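RickCE (Rickettsia bellii, PDB 5HAM) is an effector protease of the CE clan with probable deubiquitinase activity, represented here by the part that holds its catalytic domain. Local coordinates at residues L18-D23 against A247-D252; I68-P73 against L80-A85; E118-R123 against A136-E141; D127-G132 against N159-T164; T215-I220 against A227-E232. One frame throughout, in Å; residues are numbered along the deposited sequence.

Contact 1. Residues L18-D23 against A247-D252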
# COMPACT_ATOMS: atom_id res chain seq x y z
N LEU A 18 15.35 2.73 -2.30
CA LEU A 18 15.13 3.25 -3.65
C LEU A 18 16.02 4.44 -3.92
O LEU A 18 16.74 4.49 -4.93
CB LEU A 18 13.67 3.63 -3.87
CG LEU A 18 12.71 2.46 -4.12
CD1 LEU A 18 11.28 2.96 -4.10
CD2 LEU A 18 13.04 1.77 -5.43
N THR A 19 15.96 5.41 -3.02
CA THR A 19 16.80 6.60 -3.09
C THR A 19 18.30 6.29 -3.19
O THR A 19 19.02 6.92 -3.96
CB THR A 19 16.51 7.51 -1.88
OG1 THR A 19 15.19 8.03 -2.01
CG2 THR A 19 17.49 8.65 -1.81
N ALA A 20 18.75 5.29 -2.43
CA ALA A 20 20.15 4.90 -2.44
C ALA A 20 20.58 4.26 -3.76
O ALA A 20 21.75 4.34 -4.14
CB ALA A 20 20.44 3.97 -1.28
N GLN A 21 19.65 3.63 -4.45
CA GLN A 21 20.00 2.92 -5.66
C GLN A 21 19.50 3.61 -6.93
O GLN A 21 19.52 3.02 -8.01
CB GLN A 21 19.47 1.49 -5.60
CG GLN A 21 20.34 0.56 -4.77
CD GLN A 21 19.73 -0.82 -4.66
OE1 GLN A 21 18.76 -1.02 -3.93
NE2 GLN A 21 20.27 -1.78 -5.41
N LEU A 22 19.04 4.85 -6.79
CA LEU A 22 18.55 5.61 -7.93
C LEU A 22 19.15 7.02 -8.00
O LEU A 22 19.06 7.78 -7.03
CB LEU A 22 17.02 5.70 -7.91
CG LEU A 22 16.27 4.43 -8.32
CD1 LEU A 22 14.77 4.54 -8.04
CD2 LEU A 22 16.53 4.12 -9.78
N ASP A 23 19.74 7.36 -9.14
CA ASP A 23 20.24 8.71 -9.42
C ASP A 23 19.10 9.75 -9.39
O ASP A 23 18.23 9.76 -10.27
CB ASP A 23 20.92 8.72 -10.78
CG ASP A 23 21.46 10.09 -11.17
OD1 ASP A 23 21.49 10.99 -10.31
OD2 ASP A 23 21.87 10.25 -12.34
N ALA A 247 20.11 -5.03 3.30
CA ALA A 247 20.64 -4.69 4.62
C ALA A 247 22.03 -4.04 4.54
O ALA A 247 22.30 -3.08 5.27
CB ALA A 247 20.62 -5.90 5.57
N GLN A 248 22.89 -4.54 3.64
CA GLN A 248 24.21 -3.94 3.38
C GLN A 248 24.10 -2.50 2.88
O GLN A 248 24.81 -1.62 3.35
CB GLN A 248 24.99 -4.72 2.32
CG GLN A 248 25.09 -6.23 2.46
CD GLN A 248 26.10 -6.82 1.47
OE1 GLN A 248 27.29 -6.51 1.54
NE2 GLN A 248 25.62 -7.65 0.53
N ILE A 249 23.24 -2.28 1.90
CA ILE A 249 23.01 -0.93 1.38
C ILE A 249 22.54 -0.02 2.51
O ILE A 249 23.03 1.10 2.68
CB ILE A 249 21.96 -0.95 0.27
CG1 ILE A 249 22.45 -1.80 -0.90
CG2 ILE A 249 21.61 0.46 -0.17
CD1 ILE A 249 21.37 -2.11 -1.93
N LEU A 250 21.60 -0.53 3.29
CA LEU A 250 21.12 0.17 4.47
C LEU A 250 22.25 0.38 5.48
O LEU A 250 22.41 1.48 5.99
CB LEU A 250 19.99 -0.61 5.13
CG LEU A 250 18.66 -0.58 4.38
CD1 LEU A 250 17.68 -1.56 5.02
CD2 LEU A 250 18.10 0.84 4.33
N THR A 251 23.00 -0.68 5.76
CA THR A 251 24.11 -0.61 6.71
C THR A 251 25.13 0.41 6.25
O THR A 251 25.71 1.15 7.06
CB THR A 251 24.79 -1.99 6.91
OG1 THR A 251 23.96 -2.81 7.74
CG2 THR A 251 26.15 -1.84 7.60
N ASP A 252 25.33 0.48 4.94
CA ASP A 252 26.19 1.51 4.37
C ASP A 252 25.53 2.89 4.43
O ASP A 252 25.61 3.66 3.47
CB ASP A 252 26.58 1.16 2.93
CG ASP A 252 27.54 -0.02 2.86
OD1 ASP A 252 28.46 -0.09 3.70
OD2 ASP A 252 27.37 -0.88 1.97
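Ala20 and Ile249 mark the closest approach of the two backbones, with 7.5 Å between Ala20 CA and Ile249 CA. This is surface packing between two helix ends from far apart in the sequence. Helix 11-20 ends here, and Gln21 is the first residue past it to leave helical angles. Gln21 N still bonds back to Leu18 O at 3.1 Å. Helix 238-251 also runs out in this region, and Asp252 is its first non-helical residue. The contact therefore joins the N-terminal helix to a helix near the C-terminus of the chain.

Ile249 does most of the work. Its two branches split between two partners. CG2 lies anti to the backbone N and meets Ala20 CB at 3.9 Å. CG1 lies beside that N (chi1 -62°), and carries CD1 across to Gln21. The two long side chains cross at about a right angle. No hydrogen bond links the segments, so the contact rests on van der Waals packing. On the other side of Gln21 lies helix 211-223, where its side chain touches Val216 and Ile220. Gln21 O accepts a bond from Lys224 NZ.

The amide of Gln21 is flat and lies under the isoleucine methyl. Ile249 CD1 sits over the amide face, 3.4 Å from Gln21 CD and 3.5 Å from Gln21 OE1.

Contact 2. Residues I68-P73 against L80-A85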
# COMPACT_ATOMS: atom_id res chain seq x y z
N ILE A 68 -18.58 -14.90 21.12
CA ILE A 68 -18.26 -15.94 20.15
C ILE A 68 -16.82 -15.82 19.66
O ILE A 68 -16.11 -16.82 19.55
CB ILE A 68 -19.21 -15.90 18.94
CG1 ILE A 68 -20.65 -16.14 19.38
CG2 ILE A 68 -18.78 -16.92 17.88
CD1 ILE A 68 -20.89 -17.51 19.94
N ALA A 69 -16.40 -14.59 19.35
CA ALA A 69 -15.04 -14.33 18.87
C ALA A 69 -14.01 -14.91 19.82
O ALA A 69 -12.93 -15.33 19.41
CB ALA A 69 -14.81 -12.84 18.68
N ASN A 70 -14.36 -14.93 21.09
CA ASN A 70 -13.57 -15.64 22.08
C ASN A 70 -13.30 -17.10 21.71
O ASN A 70 -12.30 -17.67 22.13
CB ASN A 70 -14.29 -15.60 23.42
CG ASN A 70 -13.39 -15.18 24.55
OD1 ASN A 70 -12.56 -15.96 25.03
ND2 ASN A 70 -13.54 -13.94 25.00
N LEU A 71 -14.19 -17.71 20.93
CA LEU A 71 -14.13 -19.15 20.66
C LEU A 71 -13.39 -19.53 19.38
O LEU A 71 -13.13 -20.70 19.16
CB LEU A 71 -15.53 -19.74 20.62
N ILE A 72 -13.08 -18.54 18.53
CA ILE A 72 -12.37 -18.79 17.27
C ILE A 72 -11.08 -19.56 17.52
O ILE A 72 -10.24 -19.14 18.32
CB ILE A 72 -12.04 -17.47 16.56
CG1 ILE A 72 -13.32 -16.81 16.04
CG2 ILE A 72 -11.03 -17.68 15.44
CD1 ILE A 72 -13.20 -15.33 15.92
N PRO A 73 -10.91 -20.70 16.84
CA PRO A 73 -9.81 -21.61 17.19
C PRO A 73 -8.41 -21.08 16.85
O PRO A 73 -7.51 -21.20 17.67
CB PRO A 73 -10.15 -22.89 16.41
CG PRO A 73 -11.00 -22.44 15.26
CD PRO A 73 -11.71 -21.17 15.70
N LEU A 80 -7.48 -10.82 16.72
CA LEU A 80 -7.83 -9.72 15.84
C LEU A 80 -9.33 -9.44 15.90
O LEU A 80 -9.76 -8.31 16.11
CB LEU A 80 -7.40 -10.04 14.41
CG LEU A 80 -7.78 -9.07 13.30
CD1 LEU A 80 -6.99 -7.79 13.44
CD2 LEU A 80 -7.51 -9.69 11.95
N MET A 81 -10.15 -10.48 15.74
CA MET A 81 -11.59 -10.27 15.72
C MET A 81 -12.11 -9.81 17.09
O MET A 81 -12.98 -8.94 17.19
CB MET A 81 -12.30 -11.53 15.22
CG MET A 81 -11.87 -11.96 13.79
SD MET A 81 -11.98 -10.64 12.53
CE MET A 81 -13.76 -10.38 12.58
N LEU A 82 -11.54 -10.38 18.14
CA LEU A 82 -11.94 -10.05 19.50
C LEU A 82 -11.52 -8.63 19.85
O LEU A 82 -12.30 -7.85 20.40
CB LEU A 82 -11.31 -11.05 20.46
CG LEU A 82 -11.49 -10.86 21.97
CD1 LEU A 82 -12.97 -10.79 22.37
CD2 LEU A 82 -10.76 -11.96 22.73
N GLY A 83 -10.29 -8.27 19.51
CA GLY A 83 -9.81 -6.93 19.79
C GLY A 83 -10.69 -5.89 19.11
O GLY A 83 -11.08 -4.90 19.71
N ASP A 84 -11.05 -6.15 17.86
CA ASP A 84 -11.95 -5.25 17.16
C ASP A 84 -13.38 -5.18 17.74
O ASP A 84 -14.01 -4.12 17.73
CB ASP A 84 -11.96 -5.55 15.66
CG ASP A 84 -10.69 -5.05 14.95
OD1 ASP A 84 -9.64 -4.91 15.62
OD2 ASP A 84 -10.73 -4.80 13.71
N ALA A 85 -13.89 -6.30 18.24
CA ALA A 85 -15.22 -6.28 18.85
C ALA A 85 -15.19 -5.44 20.12
O ALA A 85 -16.07 -4.61 20.34
CB ALA A 85 -15.72 -7.68 19.15
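Ala69 presses its methyl against the backbone of the facing helix. Ala69 CB is 4.1 Å from Leu82 CA and 4.3 Å from Leu82 CB. The small side chain lets the backbones come close, with 5.3 Å between Ala69 CA and Leu82 CA. Ile72, three residues on, packs on the residue before Leu82. Its CD1 reaches Met81 CB at 4.0 Å, and the two side chains cross at about a right angle. The methionine touches with its base; its chain then bends at chi2 and chi3, away from Ile72. Asn70 adds its amide nitrogen, with ND2 at 4.1 Å from both Leu82 CD1 and Leu82 CD2.

These residues belong to a helical hairpin. Segment 68-73 lies at the close of helix 52-69. A type I turn from Ala69 to Ile72 begins the connection to helix 75-93, which packs back against the first helix. The turn carries Ala69 and Ile72 at its two ends, and both point their CB toward Met81 and Leu82.

Further out, Asn70 OD1 is hydrogen-bonded to Arg78 NH2, which ties the amide to the start of the second helix. Leu82 also packs on Ile66, and Ala85 continues the interface by touching Thr65 and Ile66 one turn on.

Contact 3. Residues E118-R123 against A136-E141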
# COMPACT_ATOMS: atom_id res chain seq x y z
N GLU A 118 -3.92 11.01 -5.12
CA GLU A 118 -3.94 11.74 -6.39
C GLU A 118 -2.76 12.70 -6.56
O GLU A 118 -2.17 12.79 -7.64
CB GLU A 118 -5.25 12.50 -6.57
CG GLU A 118 -6.44 11.62 -6.80
CD GLU A 118 -7.72 12.42 -6.86
OE1 GLU A 118 -7.66 13.64 -6.64
OE2 GLU A 118 -8.79 11.83 -7.11
N ASP A 119 -2.41 13.43 -5.50
CA ASP A 119 -1.30 14.37 -5.59
C ASP A 119 0.03 13.69 -5.91
O ASP A 119 0.86 14.23 -6.65
CB ASP A 119 -1.21 15.24 -4.34
CG ASP A 119 -2.41 16.16 -4.20
OD1 ASP A 119 -3.02 16.52 -5.24
OD2 ASP A 119 -2.76 16.52 -3.06
N ILE A 120 0.23 12.49 -5.38
CA ILE A 120 1.46 11.75 -5.66
C ILE A 120 1.52 11.31 -7.12
O ILE A 120 2.54 11.46 -7.78
CB ILE A 120 1.57 10.55 -4.72
CG1 ILE A 120 1.75 11.05 -3.27
CG2 ILE A 120 2.72 9.66 -5.13
CD1 ILE A 120 1.31 10.06 -2.21
N LEU A 121 0.41 10.80 -7.63
CA LEU A 121 0.34 10.47 -9.04
C LEU A 121 0.58 11.69 -9.92
O LEU A 121 1.31 11.61 -10.92
CB LEU A 121 -1.02 9.90 -9.36
CG LEU A 121 -1.02 8.47 -9.88
CD1 LEU A 121 -2.43 8.11 -10.39
CD2 LEU A 121 0.06 8.29 -10.95
N ASN A 122 -0.03 12.81 -9.56
CA ASN A 122 0.19 14.04 -10.32
C ASN A 122 1.62 14.59 -10.24
O ASN A 122 2.17 15.04 -11.25
CB ASN A 122 -0.82 15.12 -9.93
CG ASN A 122 -2.11 15.02 -10.72
OD1 ASN A 122 -2.09 14.68 -11.90
ND2 ASN A 122 -3.24 15.29 -10.06
N ARG A 123 2.20 14.57 -9.04
CA ARG A 123 3.58 15.01 -8.86
C ARG A 123 4.52 14.13 -9.69
O ARG A 123 5.43 14.63 -10.35
CB ARG A 123 3.97 14.97 -7.38
CG ARG A 123 5.41 15.43 -7.11
CD ARG A 123 5.67 16.82 -7.70
NE ARG A 123 7.04 17.29 -7.51
CZ ARG A 123 7.54 18.39 -8.08
NH1 ARG A 123 6.78 19.13 -8.87
NH2 ARG A 123 8.80 18.74 -7.85
N ALA A 136 9.56 8.08 -12.57
CA ALA A 136 9.09 8.35 -11.23
C ALA A 136 8.66 7.02 -10.65
O ALA A 136 7.89 6.29 -11.27
CB ALA A 136 7.94 9.32 -11.25
N VAL A 137 9.20 6.69 -9.49
CA VAL A 137 8.91 5.42 -8.85
C VAL A 137 7.98 5.65 -7.66
O VAL A 137 8.28 6.45 -6.77
CB VAL A 137 10.23 4.75 -8.40
CG1 VAL A 137 9.96 3.39 -7.72
CG2 VAL A 137 11.18 4.61 -9.59
N ILE A 138 6.85 4.97 -7.67
CA ILE A 138 5.85 5.10 -6.61
C ILE A 138 5.59 3.76 -5.93
O ILE A 138 5.02 2.85 -6.53
CB ILE A 138 4.51 5.62 -7.16
CG1 ILE A 138 4.73 6.80 -8.13
CG2 ILE A 138 3.57 5.97 -6.01
CD1 ILE A 138 3.44 7.28 -8.82
N PRO A 139 6.01 3.64 -4.66
CA PRO A 139 5.67 2.45 -3.88
C PRO A 139 4.18 2.48 -3.62
O PRO A 139 3.67 3.53 -3.29
CB PRO A 139 6.43 2.66 -2.56
CG PRO A 139 7.46 3.68 -2.85
CD PRO A 139 6.89 4.56 -3.94
N ILE A 140 3.50 1.36 -3.81
CA ILE A 140 2.06 1.30 -3.59
C ILE A 140 1.69 0.22 -2.59
O ILE A 140 1.97 -0.97 -2.80
CB ILE A 140 1.28 1.09 -4.91
CG1 ILE A 140 1.57 2.26 -5.86
CG2 ILE A 140 -0.21 0.98 -4.62
CD1 ILE A 140 0.67 2.33 -7.03
N GLU A 141 1.08 0.63 -1.48
CA GLU A 141 0.61 -0.30 -0.47
C GLU A 141 -0.86 -0.63 -0.69
O GLU A 141 -1.72 0.19 -0.43
CB GLU A 141 0.82 0.29 0.93
CG GLU A 141 1.11 -0.75 2.01
CD GLU A 141 1.22 -0.11 3.39
OE1 GLU A 141 0.93 1.10 3.52
OE2 GLU A 141 1.61 -0.82 4.35
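Ile138 holds out two methyls toward helix 96-130, and each meets a different helix residue. The contact packs a long helix on one face of the central mixed sheet of an alpha/beta domain. Strand 135-141 is next to the edge strand 27-34 in that sheet. The nearest backbone pair is Ile120 and Ile138, with CA atoms 8.0 Å apart, so side chains fill the gap between helix and strand.

Ile120 and Ile138 cross obliquely and touch through their short branches. Ile120 CG2 and Ile138 CG2 are 3.9 Å apart. In each residue that branch is anti to the backbone N, and the CB points to the opposite segment. Leu121 approaches differently. Its CB does not point at the strand, and its chi1 of -118° is far from a staggered value. The branch ending in CD2 nevertheless reaches Ile138, and the two side chains stand at about a right angle. Leu121 CD2 and Ile138 CD1 are 4.1 Å apart. The long branch of Ile138 thus serves Leu121 while its short branch serves Ile120.

All three side chains are buried, and no hydrogen bond crosses between the segments. Ile138 also touches Ile33 of strand 27-34. Val137, one residue earlier, faces away from helix 96-130 and packs on Leu22 and Val149. The backbone of Ile138 is hydrogen-bonded to that of Leu150 in strand 147-155, while on the helix Leu121 O accepts a bond from Thr125 OG1.

Contact 4. Residues D127-G132 against N159-T164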
# COMPACT_ATOMS: atom_id res chain seq x y z
N ASP A 127 6.95 15.39 -12.64
CA ASP A 127 8.38 15.09 -12.67
C ASP A 127 8.87 14.60 -14.03
O ASP A 127 9.88 15.10 -14.54
CB ASP A 127 8.74 14.06 -11.60
CG ASP A 127 8.84 14.68 -10.24
OD1 ASP A 127 8.86 15.93 -10.16
OD2 ASP A 127 8.91 13.92 -9.24
N ILE A 128 8.16 13.65 -14.63
CA ILE A 128 8.61 13.08 -15.90
C ILE A 128 8.22 13.93 -17.10
O ILE A 128 8.85 13.84 -18.15
CB ILE A 128 8.13 11.63 -16.09
CG1 ILE A 128 6.60 11.59 -16.12
CG2 ILE A 128 8.69 10.75 -14.97
CD1 ILE A 128 6.02 10.18 -16.16
N LYS A 129 7.20 14.76 -16.94
CA LYS A 129 6.69 15.52 -18.07
C LYS A 129 7.24 16.94 -18.11
O LYS A 129 7.37 17.52 -19.19
CB LYS A 129 5.17 15.52 -18.06
CG LYS A 129 4.54 16.04 -19.32
CD LYS A 129 3.15 15.45 -19.47
CE LYS A 129 2.18 15.97 -18.43
NZ LYS A 129 1.71 17.33 -18.81
N ASP A 130 7.59 17.50 -16.96
CA ASP A 130 8.05 18.90 -16.91
C ASP A 130 9.44 19.10 -16.30
O ASP A 130 10.11 20.08 -16.61
CB ASP A 130 7.04 19.76 -16.16
CG ASP A 130 5.70 19.84 -16.87
OD1 ASP A 130 5.70 19.86 -18.12
OD2 ASP A 130 4.66 19.88 -16.18
N ASN A 131 9.87 18.18 -15.44
CA ASN A 131 11.11 18.37 -14.69
C ASN A 131 12.31 17.54 -15.16
O ASN A 131 13.31 17.43 -14.45
CB ASN A 131 10.88 18.14 -13.19
CG ASN A 131 9.79 19.04 -12.63
OD1 ASN A 131 9.54 20.12 -13.15
ND2 ASN A 131 9.13 18.58 -11.56
N GLY A 132 12.21 16.95 -16.35
CA GLY A 132 13.33 16.25 -16.95
C GLY A 132 13.68 14.86 -16.44
O GLY A 132 14.66 14.26 -16.90
N ASN A 159 3.73 12.25 -26.63
CA ASN A 159 3.04 12.88 -25.50
C ASN A 159 2.24 11.83 -24.73
O ASN A 159 1.03 11.95 -24.52
CB ASN A 159 2.14 14.02 -25.98
CG ASN A 159 1.57 14.81 -24.83
OD1 ASN A 159 2.14 14.82 -23.74
ND2 ASN A 159 0.42 15.45 -25.05
N GLN A 160 2.93 10.77 -24.31
CA GLN A 160 2.29 9.58 -23.81
C GLN A 160 2.84 9.16 -22.46
O GLN A 160 4.03 8.88 -22.33
CB GLN A 160 2.50 8.45 -24.81
CG GLN A 160 1.93 7.13 -24.36
CD GLN A 160 0.44 7.22 -24.13
OE1 GLN A 160 -0.34 7.24 -25.07
NE2 GLN A 160 0.05 7.28 -22.86
N ILE A 161 1.97 9.13 -21.45
CA ILE A 161 2.32 8.62 -20.13
C ILE A 161 2.20 7.10 -20.08
O ILE A 161 1.19 6.52 -20.49
CB ILE A 161 1.43 9.22 -19.01
CG1 ILE A 161 1.61 10.73 -18.90
CG2 ILE A 161 1.78 8.60 -17.68
CD1 ILE A 161 2.91 11.13 -18.23
N ILE A 162 3.25 6.45 -19.59
CA ILE A 162 3.27 5.00 -19.49
C ILE A 162 3.54 4.58 -18.04
O ILE A 162 4.54 4.99 -17.45
CB ILE A 162 4.31 4.41 -20.48
CG1 ILE A 162 3.99 4.87 -21.91
CG2 ILE A 162 4.34 2.89 -20.41
CD1 ILE A 162 4.98 4.42 -22.96
N LEU A 163 2.64 3.79 -17.46
CA LEU A 163 2.76 3.35 -16.07
C LEU A 163 2.98 1.84 -16.00
O LEU A 163 2.19 1.06 -16.53
CB LEU A 163 1.50 3.71 -15.27
CG LEU A 163 1.01 5.16 -15.35
CD1 LEU A 163 -0.41 5.26 -14.86
CD2 LEU A 163 1.91 6.10 -14.57
N THR A 164 4.06 1.44 -15.33
CA THR A 164 4.41 0.03 -15.24
C THR A 164 4.29 -0.45 -13.80
O THR A 164 4.86 0.15 -12.89
CB THR A 164 5.84 -0.17 -15.74
OG1 THR A 164 5.91 0.32 -17.08
CG2 THR A 164 6.22 -1.64 -15.73
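Lys129 brings a methylene to the amide of Asn159, with Lys129 CD 4.4 Å from Asn159 OD1. It meets the flat group at its oxygen end, not over a face. That oxygen already accepts a hydrogen bond from Tyr154 OH. A second amide, on Asn131, belongs to the helix end. Asn131 ND2 donates to Asp127 OD1 at 3.0 Å, using the anti lone pair of the carboxylate and lying close to its own amide plane. Asp127 OD2 is bonded to Ser28 OG, so each oxygen of the carboxylate has a partner.

Beside these polar groups two isoleucines meet. Ile128 CD1 and Ile161 CD1 are 3.9 Å apart. Ile128 gets there with CG1 set between its backbone N and carbonyl carbon (chi1 62°). Both side chains also pack on Tyr154.

The contact joins the end of helix 96-130 to the start of strand 160-166. Asn159 and Gln160 both face Asp155 in a G1 beta bulge. Gln160 NE2 donates to Ile161 O at 2.7 Å, from above the carbonyl plane.

No hydrogen bond or salt bridge runs between the segments. Cohesion probably comes mainly from the buried isoleucine methyls, with a loose contribution from Lys129 CD, while Asn159 OD1 is held by Tyr154.

Contact 5. Residues T215-I220 against A227-E232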
# COMPACT_ATOMS: atom_id res chain seq x y z
N THR A 215 9.45 -5.11 -4.20
CA THR A 215 9.03 -3.76 -4.54
C THR A 215 10.25 -2.91 -4.86
O THR A 215 10.28 -2.19 -5.85
CB THR A 215 8.25 -3.11 -3.38
OG1 THR A 215 6.93 -3.68 -3.33
CG2 THR A 215 8.13 -1.60 -3.57
N VAL A 216 11.27 -3.03 -4.02
CA VAL A 216 12.47 -2.23 -4.21
C VAL A 216 13.19 -2.66 -5.47
O VAL A 216 13.54 -1.83 -6.31
CB VAL A 216 13.42 -2.35 -2.99
CG1 VAL A 216 14.82 -1.77 -3.31
CG2 VAL A 216 12.79 -1.70 -1.73
N ASP A 217 13.41 -3.96 -5.61
CA ASP A 217 14.15 -4.45 -6.76
C ASP A 217 13.41 -4.20 -8.08
O ASP A 217 14.02 -3.78 -9.07
CB ASP A 217 14.46 -5.93 -6.59
CG ASP A 217 15.61 -6.38 -7.48
OD1 ASP A 217 16.78 -6.13 -7.11
OD2 ASP A 217 15.33 -6.99 -8.54
N ASN A 218 12.10 -4.44 -8.09
CA ASN A 218 11.29 -4.19 -9.30
C ASN A 218 11.31 -2.71 -9.68
O ASN A 218 11.53 -2.37 -10.84
CB ASN A 218 9.85 -4.68 -9.14
CG ASN A 218 9.77 -6.17 -8.92
OD1 ASN A 218 10.65 -6.91 -9.35
ND2 ASN A 218 8.70 -6.63 -8.27
N GLY A 219 11.08 -1.84 -8.70
CA GLY A 219 11.04 -0.40 -8.95
C GLY A 219 12.32 0.10 -9.57
O GLY A 219 12.31 0.78 -10.59
N ILE A 220 13.44 -0.27 -8.96
CA ILE A 220 14.75 0.05 -9.50
C ILE A 220 14.95 -0.46 -10.92
O ILE A 220 15.40 0.27 -11.81
CB ILE A 220 15.83 -0.55 -8.61
CG1 ILE A 220 15.80 0.14 -7.25
CG2 ILE A 220 17.19 -0.41 -9.24
CD1 ILE A 220 16.70 -0.49 -6.26
N ALA A 227 14.60 -5.73 -17.34
CA ALA A 227 13.62 -6.75 -16.96
C ALA A 227 13.71 -7.04 -15.46
O ALA A 227 14.81 -7.17 -14.90
CB ALA A 227 13.83 -8.03 -17.76
N ILE A 228 12.55 -7.14 -14.82
CA ILE A 228 12.49 -7.57 -13.43
C ILE A 228 12.81 -9.06 -13.31
O ILE A 228 12.90 -9.76 -14.32
CB ILE A 228 11.11 -7.26 -12.81
CG1 ILE A 228 10.02 -8.11 -13.45
CG2 ILE A 228 10.77 -5.78 -12.94
CD1 ILE A 228 8.66 -7.90 -12.79
N LEU A 229 12.99 -9.53 -12.08
CA LEU A 229 13.30 -10.93 -11.84
C LEU A 229 12.11 -11.80 -12.20
O LEU A 229 11.03 -11.60 -11.68
CB LEU A 229 13.68 -11.16 -10.38
CG LEU A 229 14.99 -10.53 -9.89
CD1 LEU A 229 14.97 -10.39 -8.38
CD2 LEU A 229 16.13 -11.41 -10.35
N SER A 230 12.30 -12.76 -13.09
CA SER A 230 11.19 -13.59 -13.53
C SER A 230 10.72 -14.48 -12.40
O SER A 230 11.35 -14.55 -11.33
CB SER A 230 11.60 -14.45 -14.71
OG SER A 230 12.50 -15.44 -14.26
N THR A 231 9.60 -15.17 -12.64
CA THR A 231 9.10 -16.13 -11.66
C THR A 231 10.18 -17.16 -11.40
O THR A 231 10.47 -17.49 -10.25
CB THR A 231 7.79 -16.81 -12.13
OG1 THR A 231 6.76 -15.82 -12.29
CG2 THR A 231 7.33 -17.80 -11.08
N GLU A 232 10.83 -17.62 -12.47
CA GLU A 232 11.88 -18.63 -12.38
C GLU A 232 13.07 -18.19 -11.51
O GLU A 232 13.45 -18.90 -10.57
CB GLU A 232 12.34 -19.02 -13.79
CG GLU A 232 13.07 -20.35 -13.88
CD GLU A 232 12.19 -21.57 -13.59
OE1 GLU A 232 11.01 -21.40 -13.20
OE2 GLU A 232 12.69 -22.70 -13.76
O HOH W 1 13.18 -7.44 -10.17
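Ile228 and Leu229 run past Asp217 and Asn218, and a water molecule ties three of these four residues together. The contact folds the loop after helix 211-223 back onto that helix. In CE-clan proteases a helix packed on the central sheet carries the nucleophilic cysteine at its start, and helix 211-223, which begins at Cys211, is consistent with this place.

Ile228 comes first. It packs on the amide of Asn218, with Ile228 CB 3.5 Å from Asn218 OD1. Its CG2 lies over the base of the asparagine, 4.0 Å from Asn218 CA.

Leu229 follows and uses both backbone and side chain. Its N donates to the water at 2.8 Å. The same water donates to Asp217 OD2 and to Asn218 OD1, each at 2.7 Å. One water thus links a loop N-H to two side chains of the helix. Leu229 CD1 is 3.4 Å from Asp217 OD2, and the two side chains cross at about a right angle. Asp217 swings its carboxylate to this side with CG anti to the backbone N (chi1 -160°), and its OD2 also forms a salt bridge with Lys221. Gln204 bonds Asn218 ND2 through OE1 and Leu229 O through NE2, which fixes the rotation of the asparagine amide and holds both sides of the contact.

Ser230 is at the N-cap of the short, weakly bonded helix 231-234. Its OG caps a backbone N of the helix, and Ser230 N donates to Glu233 OE1, as in a capping box.

In the fold
Contacts 3 and 4 share helix 96-130 and the same sheet; their centres are 12 Å apart, and Ala136 N touches Ile128 CG2. Contacts 1 and 5 meet at helix 211-223, with centres 16 Å apart and Leu18 CD2 3.7 Å from Ile220 CG1. Val137 links the two groups: its CG1 lies 3.9 Å from Leu18 CD1 of contact 1, and Val137 CG2 lies 4.1 Å from Gly219 O of contact 5. Contact 2 stands apart in a helical hairpin; its centre is about 26 Å from the centre of the chain and about 36 Å from the centre of contact 3. Contacts 1 and 3 thus touch the helix expected to carry the nucleophile, while the nearest atoms of contacts 4 and 5 are about 7 Å apart.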